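Local coordinates for ABC transporter substrate-binding protein (PDB 6TFX), which binds the opine mannopinic acid in the periplasm as the solute-binding component of an ABC transporter and probably hands it over for import, at residues D264-N276 with L310-A324. Sequence-based numbering, arbitrary orientation.
Sequences DIRVRQALAHTVN and LNYDPAQSKKLLAEA
The ring of His273 is clasped from several directions by residues 310-320. Its ND1 donates to Asn311 O over 2.8 Å, tilted somewhat from both the ring and the carbonyl plane, while Leu310 CD2 lies over one face in a CH-pi contact and Gln316 CG covers the opposite one. The chi1 of -74°, with CG anti to the carbonyl carbon, swings the imidazole into this slot. Backbone polar groups are met too: His273 O accepts from Asp313 N at 2.8 Å, nearly straight at 167°, and Ser317 OG donates in the carbonyl plane to Ala270 O at 2.7 Å.

Helices 265-272 and 314-323 form an antiparallel pair, 162° between directions and 8.1 Å between axes, at the periphery of this family 5 solute-binding protein. The close approach is consistent with the small residues where the backbones come nearest: the CA atoms of Ala270 and Ser317 are 3.9 Å apart. Ala270 CB rests on Leu320 and Leu321, Val267 on Leu321 and Ala324; Phe358 of strand 358-365 touches Ala270 and Leu321 as well.

At the far end Arg266 grips Asp264 side-on through NE and NH2, and one face of its guanidinium lies against Ala324 CA. Water molecules join Asp264 OD2 to Ala324 O and Arg266 NH1 to Glu323 OE1. Where the chain leaves helix 265-272 and enters helix 314-323, Asn276 ND2 lies over a face of the Tyr312 ring, 3.4 Å from Tyr312 CG, while Asn276 OD1 accepts from Gln279 N, capping helix 277-284.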
ATOM      1  N   ASP A 264     -12.635 -23.402 -14.029  1.00 17.66           N
ATOM      2  CA  ASP A 264     -13.680 -24.271 -13.484  1.00 17.13           C
ATOM      3  C   ASP A 264     -13.826 -23.874 -12.005  1.00 19.94           C
ATOM      4  O   ASP A 264     -12.867 -23.979 -11.225  1.00 19.30           O
ATOM      5  CB  ASP A 264     -13.264 -25.745 -13.587  1.00 19.08           C
ATOM      6  CG  ASP A 264     -14.327 -26.759 -13.167  1.00 26.87           C
ATOM      7  OD1 ASP A 264     -15.210 -26.411 -12.346  1.00 25.05           O
ATOM      8  OD2 ASP A 264     -14.283 -27.898 -13.659  1.00 29.92           O
ATOM      9  N   ILE A 265     -15.014 -23.390 -11.612  1.00 18.03           N
ATOM     10  CA  ILE A 265     -15.231 -22.986 -10.219  1.00 16.73           C
ATOM     11  C   ILE A 265     -14.893 -24.102  -9.224  1.00 18.03           C
ATOM     12  O   ILE A 265     -14.442 -23.801  -8.117  1.00 17.67           O
ATOM     13  CB  ILE A 265     -16.660 -22.419 -10.013  1.00 19.85           C
ATOM     14  CG1 ILE A 265     -16.736 -21.615  -8.680  1.00 19.75           C
ATOM     15  CG2 ILE A 265     -17.753 -23.521 -10.146  1.00 21.73           C
ATOM     16  CD1 ILE A 265     -17.976 -20.735  -8.492  1.00 28.56           C
ATOM     17  N   ARG A 266     -15.103 -25.386  -9.602  1.00 16.34           N
ATOM     18  CA  ARG A 266     -14.801 -26.509  -8.684  1.00 15.62           C
ATOM     19  C   ARG A 266     -13.323 -26.552  -8.313  1.00 17.14           C
ATOM     20  O   ARG A 266     -12.978 -26.918  -7.185  1.00 18.29           O
ATOM     21  CB  ARG A 266     -15.246 -27.836  -9.281  1.00 18.32           C
ATOM     22  CG  ARG A 266     -16.761 -27.890  -9.463  1.00 21.07           C
ATOM     23  CD  ARG A 266     -17.165 -29.113 -10.272  1.00 24.91           C
ATOM     24  NE  ARG A 266     -16.647 -29.041 -11.639  1.00 23.11           N
ATOM     25  CZ  ARG A 266     -16.948 -29.907 -12.596  1.00 40.95           C
ATOM     26  NH1 ARG A 266     -17.775 -30.916 -12.352  1.00 29.16           N
ATOM     27  NH2 ARG A 266     -16.423 -29.775 -13.808  1.00 30.12           N
ATOM     28  N   VAL A 267     -12.448 -26.202  -9.265  1.00 14.16           N
ATOM     29  CA  VAL A 267     -11.001 -26.183  -9.005  1.00 15.06           C
ATOM     30  C   VAL A 267     -10.678 -25.045  -8.041  1.00 17.43           C
ATOM     31  O   VAL A 267      -9.859 -25.212  -7.136  1.00 17.19           O
ATOM     32  CB  VAL A 267     -10.173 -26.121 -10.310  1.00 18.30           C
ATOM     33  CG1 VAL A 267      -8.670 -26.104 -10.014  1.00 16.59           C
ATOM     34  CG2 VAL A 267     -10.522 -27.298 -11.223  1.00 18.21           C
ATOM     35  N   ARG A 268     -11.328 -23.882  -8.225  1.00 15.46           N
ATOM     36  CA  ARG A 268     -11.094 -22.729  -7.333  1.00 13.86           C
ATOM     37  C   ARG A 268     -11.623 -23.072  -5.933  1.00 15.85           C
ATOM     38  O   ARG A 268     -10.960 -22.810  -4.921  1.00 15.20           O
ATOM     39  CB  ARG A 268     -11.808 -21.472  -7.870  1.00 13.58           C
ATOM     40  CG  ARG A 268     -11.290 -21.065  -9.245  1.00 13.89           C
ATOM     41  CD  ARG A 268     -11.602 -19.615  -9.595  1.00 15.77           C
ATOM     42  NE  ARG A 268     -13.036 -19.306  -9.603  1.00 14.92           N
ATOM     43  CZ  ARG A 268     -13.817 -19.412 -10.673  1.00 23.41           C
ATOM     44  NH1 ARG A 268     -13.354 -19.966 -11.789  1.00 18.52           N
ATOM     45  NH2 ARG A 268     -15.088 -19.034 -10.615  1.00 18.60           N
ATOM     46  N   GLN A 269     -12.833 -23.663  -5.861  1.00 14.22           N
ATOM     47  CA  GLN A 269     -13.406 -24.069  -4.580  1.00 14.34           C
ATOM     48  C   GLN A 269     -12.490 -25.079  -3.882  1.00 16.97           C
ATOM     49  O   GLN A 269     -12.251 -24.972  -2.675  1.00 16.58           O
ATOM     50  CB  GLN A 269     -14.787 -24.697  -4.788  1.00 16.11           C
ATOM     51  CG  GLN A 269     -15.839 -23.671  -5.204  1.00 15.95           C
ATOM     52  CD  GLN A 269     -17.122 -24.341  -5.647  1.00 24.01           C
ATOM     53  OE1 GLN A 269     -17.128 -25.477  -6.155  1.00 22.42           O
ATOM     54  NE2 GLN A 269     -18.241 -23.634  -5.473  1.00 21.77           N
ATOM     55  N   ALA A 270     -11.925 -26.025  -4.665  1.00 15.69           N
ATOM     56  CA  ALA A 270     -11.006 -27.008  -4.090  1.00 15.67           C
ATOM     57  C   ALA A 270      -9.818 -26.284  -3.438  1.00 17.35           C
ATOM     58  O   ALA A 270      -9.438 -26.622  -2.335  1.00 16.24           O
ATOM     59  CB  ALA A 270     -10.517 -27.969  -5.165  1.00 16.93           C
ATOM     60  N   LEU A 271      -9.257 -25.266  -4.120  1.00 14.38           N
ATOM     61  CA  LEU A 271      -8.120 -24.529  -3.549  1.00 13.68           C
ATOM     62  C   LEU A 271      -8.534 -23.829  -2.267  1.00 16.41           C
ATOM     63  O   LEU A 271      -7.824 -23.920  -1.265  1.00 17.43           O
ATOM     64  CB  LEU A 271      -7.548 -23.526  -4.573  1.00 14.73           C
ATOM     65  CG  LEU A 271      -6.270 -22.788  -4.174  1.00 18.36           C
ATOM     66  CD1 LEU A 271      -5.105 -23.765  -3.913  1.00 17.58           C
ATOM     67  CD2 LEU A 271      -5.883 -21.791  -5.267  1.00 19.71           C
ATOM     68  N   ALA A 272      -9.702 -23.155  -2.288  1.00 15.28           N
ATOM     69  CA  ALA A 272     -10.188 -22.403  -1.121  1.00 14.81           C
ATOM     70  C   ALA A 272     -10.409 -23.332   0.086  1.00 17.68           C
ATOM     71  O   ALA A 272     -10.192 -22.900   1.226  1.00 17.77           O
ATOM     72  CB  ALA A 272     -11.487 -21.681  -1.457  1.00 15.98           C
ATOM     73  N   HIS A 273     -10.826 -24.593  -0.168  1.00 13.99           N
ATOM     74  CA  HIS A 273     -11.067 -25.583   0.914  1.00 14.85           C
ATOM     75  C   HIS A 273      -9.768 -26.193   1.485  1.00 18.25           C
ATOM     76  O   HIS A 273      -9.833 -26.936   2.473  1.00 18.03           O
ATOM     77  CB  HIS A 273     -12.027 -26.708   0.467  1.00 15.28           C
ATOM     78  CG  HIS A 273     -13.456 -26.280   0.370  1.00 18.06           C
ATOM     79  ND1 HIS A 273     -14.157 -25.845   1.481  1.00 19.86           N
ATOM     80  CD2 HIS A 273     -14.292 -26.291  -0.695  1.00 20.19           C
ATOM     81  CE1 HIS A 273     -15.387 -25.574   1.049  1.00 19.41           C
ATOM     82  NE2 HIS A 273     -15.518 -25.834  -0.245  1.00 19.69           N
ATOM     83  N   THR A 274      -8.594 -25.920   0.860  1.00 16.37           N
ATOM     84  CA  THR A 274      -7.382 -26.492   1.425  1.00 15.84           C
ATOM     85  C   THR A 274      -6.384 -25.396   1.899  1.00 17.96           C
ATOM     86  O   THR A 274      -5.212 -25.699   2.151  1.00 17.34           O
ATOM     87  CB  THR A 274      -6.776 -27.555   0.505  1.00 19.23           C
ATOM     88  OG1 THR A 274      -5.693 -28.202   1.207  1.00 17.87           O
ATOM     89  CG2 THR A 274      -6.340 -27.001  -0.854  1.00 18.78           C
ATOM     90  N   VAL A 275      -6.869 -24.142   2.046  1.00 16.48           N
ATOM     91  CA  VAL A 275      -6.063 -23.095   2.666  0.50 16.56           C
ATOM     92  C   VAL A 275      -6.655 -22.928   4.067  1.00 20.73           C
ATOM     93  O   VAL A 275      -7.866 -23.131   4.278  1.00 20.79           O
ATOM     94  CB  VAL A 275      -5.985 -21.751   1.898  0.50 18.84           C
ATOM     95  CG1 VAL A 275      -5.386 -21.931   0.509  0.50 18.35           C
ATOM     96  CG2 VAL A 275      -7.342 -21.074   1.825  0.50 18.18           C
ATOM     97  N   ASN A 276      -5.813 -22.547   5.022  1.00 19.30           N
ATOM     98  CA  ASN A 276      -6.311 -22.383   6.378  1.00 18.38           C
ATOM     99  C   ASN A 276      -5.739 -21.107   6.968  1.00 18.92           C
ATOM    100  O   ASN A 276      -4.693 -21.117   7.608  1.00 18.84           O
ATOM    101  CB  ASN A 276      -5.992 -23.624   7.218  1.00 20.83           C
ATOM    102  CG  ASN A 276      -6.786 -23.660   8.498  1.00 32.80           C
ATOM    103  OD1 ASN A 276      -7.106 -22.621   9.094  1.00 23.69           O
ATOM    104  ND2 ASN A 276      -7.115 -24.861   8.951  1.00 34.06           N
ATOM    105  N   LEU A 310     -14.917 -19.855   2.306  1.00 17.02           N
ATOM    106  CA  LEU A 310     -15.001 -21.318   2.297  1.00 17.54           C
ATOM    107  C   LEU A 310     -14.182 -21.940   3.431  1.00 19.75           C
ATOM    108  O   LEU A 310     -13.054 -21.507   3.693  1.00 17.96           O
ATOM    109  CB  LEU A 310     -14.574 -21.856   0.923  1.00 17.75           C
ATOM    110  CG  LEU A 310     -15.678 -21.829  -0.159  1.00 21.71           C
ATOM    111  CD1 LEU A 310     -16.141 -20.411  -0.474  1.00 21.97           C
ATOM    112  CD2 LEU A 310     -15.176 -22.442  -1.460  1.00 22.94           C
ATOM    113  N   ASN A 311     -14.764 -22.941   4.102  1.00 17.29           N
ATOM    114  CA  ASN A 311     -14.121 -23.575   5.261  1.00 17.33           C
ATOM    115  C   ASN A 311     -12.984 -24.514   4.875  1.00 21.09           C
ATOM    116  O   ASN A 311     -12.862 -24.926   3.728  1.00 20.71           O
ATOM    117  CB  ASN A 311     -15.155 -24.330   6.113  1.00 21.09           C
ATOM    118  CG  ASN A 311     -15.665 -25.603   5.491  1.00 32.40           C
ATOM    119  OD1 ASN A 311     -15.846 -25.708   4.266  1.00 27.35           O
ATOM    120  ND2 ASN A 311     -15.893 -26.626   6.328  1.00 29.95           N
ATOM    121  N   TYR A 312     -12.174 -24.883   5.865  1.00 18.60           N
ATOM    122  CA  TYR A 312     -11.062 -25.794   5.634  1.00 17.98           C
ATOM    123  C   TYR A 312     -11.598 -27.218   5.624  1.00 18.68           C
ATOM    124  O   TYR A 312     -12.157 -27.672   6.632  1.00 18.15           O
ATOM    125  CB  TYR A 312     -10.005 -25.626   6.733  1.00 18.16           C
ATOM    126  CG  TYR A 312      -8.815 -26.536   6.560  1.00 17.69           C
ATOM    127  CD1 TYR A 312      -7.933 -26.370   5.494  1.00 18.07           C
ATOM    128  CD2 TYR A 312      -8.595 -27.598   7.429  1.00 18.86           C
ATOM    129  CE1 TYR A 312      -6.825 -27.205   5.336  1.00 18.35           C
ATOM    130  CE2 TYR A 312      -7.471 -28.414   7.306  1.00 19.19           C
ATOM    131  CZ  TYR A 312      -6.592 -28.215   6.255  1.00 23.86           C
ATOM    132  OH  TYR A 312      -5.518 -29.057   6.099  1.00 23.56           O
ATOM    133  N   ASP A 313     -11.421 -27.930   4.498  1.00 17.19           N
ATOM    134  CA  ASP A 313     -11.884 -29.314   4.377  1.00 16.56           C
ATOM    135  C   ASP A 313     -11.133 -29.917   3.215  1.00 18.95           C
ATOM    136  O   ASP A 313     -11.669 -29.943   2.115  1.00 17.52           O
ATOM    137  CB  ASP A 313     -13.409 -29.379   4.115  1.00 17.48           C
ATOM    138  CG  ASP A 313     -14.026 -30.774   4.134  1.00 23.55           C
ATOM    139  OD1 ASP A 313     -13.274 -31.750   4.129  1.00 22.84           O
ATOM    140  OD2 ASP A 313     -15.276 -30.873   4.118  1.00 28.35           O
ATOM    141  N   PRO A 314      -9.871 -30.333   3.422  1.00 17.29           N
ATOM    142  CA  PRO A 314      -9.086 -30.879   2.294  1.00 16.43           C
ATOM    143  C   PRO A 314      -9.663 -32.164   1.676  1.00 19.16           C
ATOM    144  O   PRO A 314      -9.387 -32.467   0.507  1.00 18.39           O
ATOM    145  CB  PRO A 314      -7.691 -31.068   2.893  1.00 18.80           C
ATOM    146  CG  PRO A 314      -7.905 -31.174   4.352  1.00 23.22           C
ATOM    147  CD  PRO A 314      -9.101 -30.356   4.685  1.00 19.59           C
ATOM    148  N   ALA A 315     -10.499 -32.909   2.426  1.00 17.62           N
ATOM    149  CA  ALA A 315     -11.152 -34.108   1.857  1.00 18.86           C
ATOM    150  C   ALA A 315     -12.136 -33.620   0.749  1.00 20.47           C
ATOM    151  O   ALA A 315     -12.239 -34.241  -0.319  1.00 20.69           O
ATOM    152  CB  ALA A 315     -11.910 -34.851   2.954  1.00 20.65           C
ATOM    153  N   GLN A 316     -12.819 -32.486   0.998  1.00 17.56           N
ATOM    154  CA  GLN A 316     -13.734 -31.901   0.015  1.00 17.85           C
ATOM    155  C   GLN A 316     -12.916 -31.394  -1.198  1.00 20.16           C
ATOM    156  O   GLN A 316     -13.351 -31.553  -2.352  1.00 21.01           O
ATOM    157  CB  GLN A 316     -14.570 -30.765   0.637  1.00 19.50           C
ATOM    158  CG  GLN A 316     -15.601 -30.135  -0.301  1.00 23.44           C
ATOM    159  CD  GLN A 316     -16.754 -31.036  -0.764  1.00 48.86           C
ATOM    160  OE1 GLN A 316     -16.890 -32.211  -0.375  1.00 43.42           O
ATOM    161  NE2 GLN A 316     -17.610 -30.495  -1.628  1.00 43.30           N
ATOM    162  N   SER A 317     -11.729 -30.806  -0.942  1.00 15.99           N
ATOM    163  CA  SER A 317     -10.855 -30.364  -2.030  1.00 15.83           C
ATOM    164  C   SER A 317     -10.580 -31.534  -2.991  1.00 18.73           C
ATOM    165  O   SER A 317     -10.751 -31.395  -4.204  1.00 18.41           O
ATOM    166  CB  SER A 317      -9.527 -29.879  -1.454  1.00 17.73           C
ATOM    167  OG  SER A 317      -9.785 -28.729  -0.670  1.00 19.55           O
ATOM    168  N   LYS A 318     -10.170 -32.697  -2.439  1.00 17.85           N
ATOM    169  CA  LYS A 318      -9.853 -33.860  -3.271  1.00 18.41           C
ATOM    170  C   LYS A 318     -11.076 -34.334  -4.066  1.00 21.76           C
ATOM    171  O   LYS A 318     -10.949 -34.688  -5.238  1.00 22.76           O
ATOM    172  CB  LYS A 318      -9.266 -34.980  -2.396  1.00 21.99           C
ATOM    173  CG  LYS A 318      -7.878 -34.635  -1.879  1.00 26.92           C
ATOM    174  CD  LYS A 318      -7.332 -35.716  -0.929  1.00 38.53           C
ATOM    175  CE  LYS A 318      -6.423 -36.701  -1.629  1.00 60.49           C
ATOM    176  NZ  LYS A 318      -5.062 -36.724  -1.025  1.00 75.12           N
ATOM    177  N   LYS A 319     -12.263 -34.335  -3.427  1.00 18.62           N
ATOM    178  CA  LYS A 319     -13.526 -34.738  -4.076  1.00 18.95           C
ATOM    179  C   LYS A 319     -13.839 -33.801  -5.253  1.00 22.84           C
ATOM    180  O   LYS A 319     -14.178 -34.265  -6.346  1.00 22.98           O
ATOM    181  CB  LYS A 319     -14.674 -34.732  -3.050  1.00 22.93           C
ATOM    182  CG  LYS A 319     -16.043 -35.128  -3.594  1.00 36.31           C
ATOM    183  CD  LYS A 319     -17.126 -34.844  -2.555  1.00 41.81           C
ATOM    184  CE  LYS A 319     -18.522 -35.085  -3.064  1.00 57.13           C
ATOM    185  NZ  LYS A 319     -19.541 -34.741  -2.034  1.00 69.14           N
ATOM    186  N   LEU A 320     -13.711 -32.490  -5.028  1.00 18.51           N
ATOM    187  CA  LEU A 320     -13.956 -31.495  -6.075  1.00 17.29           C
ATOM    188  C   LEU A 320     -12.953 -31.645  -7.233  1.00 20.00           C
ATOM    189  O   LEU A 320     -13.356 -31.561  -8.391  1.00 21.48           O
ATOM    190  CB  LEU A 320     -13.873 -30.082  -5.487  1.00 17.09           C
ATOM    191  CG  LEU A 320     -15.048 -29.669  -4.639  1.00 18.57           C
ATOM    192  CD1 LEU A 320     -14.701 -28.456  -3.787  1.00 17.42           C
ATOM    193  CD2 LEU A 320     -16.283 -29.404  -5.499  1.00 20.45           C
ATOM    194  N   LEU A 321     -11.651 -31.865  -6.935  1.00 17.32           N
ATOM    195  CA  LEU A 321     -10.675 -32.041  -8.025  1.00 17.62           C
ATOM    196  C   LEU A 321     -11.006 -33.278  -8.847  1.00 22.06           C
ATOM    197  O   LEU A 321     -10.896 -33.229 -10.072  1.00 22.87           O
ATOM    198  CB  LEU A 321      -9.232 -32.129  -7.496  1.00 18.01           C
ATOM    199  CG  LEU A 321      -8.685 -30.816  -6.922  1.00 20.27           C
ATOM    200  CD1 LEU A 321      -7.235 -30.954  -6.506  1.00 20.19           C
ATOM    201  CD2 LEU A 321      -8.830 -29.666  -7.954  1.00 18.66           C
ATOM    202  N   ALA A 322     -11.414 -34.382  -8.196  1.00 20.67           N
ATOM    203  CA  ALA A 322     -11.764 -35.611  -8.955  1.00 21.45           C
ATOM    204  C   ALA A 322     -12.986 -35.338  -9.862  1.00 25.04           C
ATOM    205  O   ALA A 322     -12.965 -35.712 -11.040  1.00 27.02           O
ATOM    206  CB  ALA A 322     -12.046 -36.774  -7.992  1.00 22.82           C
ATOM    207  N   GLU A 323     -14.003 -34.609  -9.351  1.00 21.70           N
ATOM    208  CA  GLU A 323     -15.200 -34.227 -10.132  1.00 21.78           C
ATOM    209  C   GLU A 323     -14.817 -33.351 -11.341  1.00 25.73           C
ATOM    210  O   GLU A 323     -15.458 -33.435 -12.397  1.00 25.58           O
ATOM    211  CB  GLU A 323     -16.190 -33.439  -9.261  1.00 22.96           C
ATOM    212  CG  GLU A 323     -16.956 -34.289  -8.262  1.00 32.89           C
ATOM    213  CD  GLU A 323     -17.861 -33.533  -7.301  1.00 62.39           C
ATOM    214  OE1 GLU A 323     -18.089 -32.318  -7.510  1.00 53.83           O
ATOM    215  OE2 GLU A 323     -18.353 -34.166  -6.338  1.00 63.81           O
ATOM    216  N   ALA A 324     -13.789 -32.489 -11.163  1.00 21.50           N
ATOM    217  CA  ALA A 324     -13.315 -31.563 -12.196  1.00 22.12           C
ATOM    218  C   ALA A 324     -12.378 -32.230 -13.215  1.00 26.83           C
ATOM    219  O   ALA A 324     -11.923 -31.563 -14.151  1.00 26.84           O
ATOM    220  CB  ALA A 324     -12.623 -30.364 -11.548  1.00 22.41           C
TER
HETATM  221  O   HOH W   1     -12.271 -28.971 -14.913  1.00 27.38           O
HETATM  222  O   HOH W   2     -19.246 -31.758  -9.940  1.00 39.00           O
HETATM  223  O   HOH W   3     -11.129 -20.245   1.946  1.00 18.97           O
HETATM  224  O   HOH W   4     -10.454 -22.387   4.697  1.00 32.26           O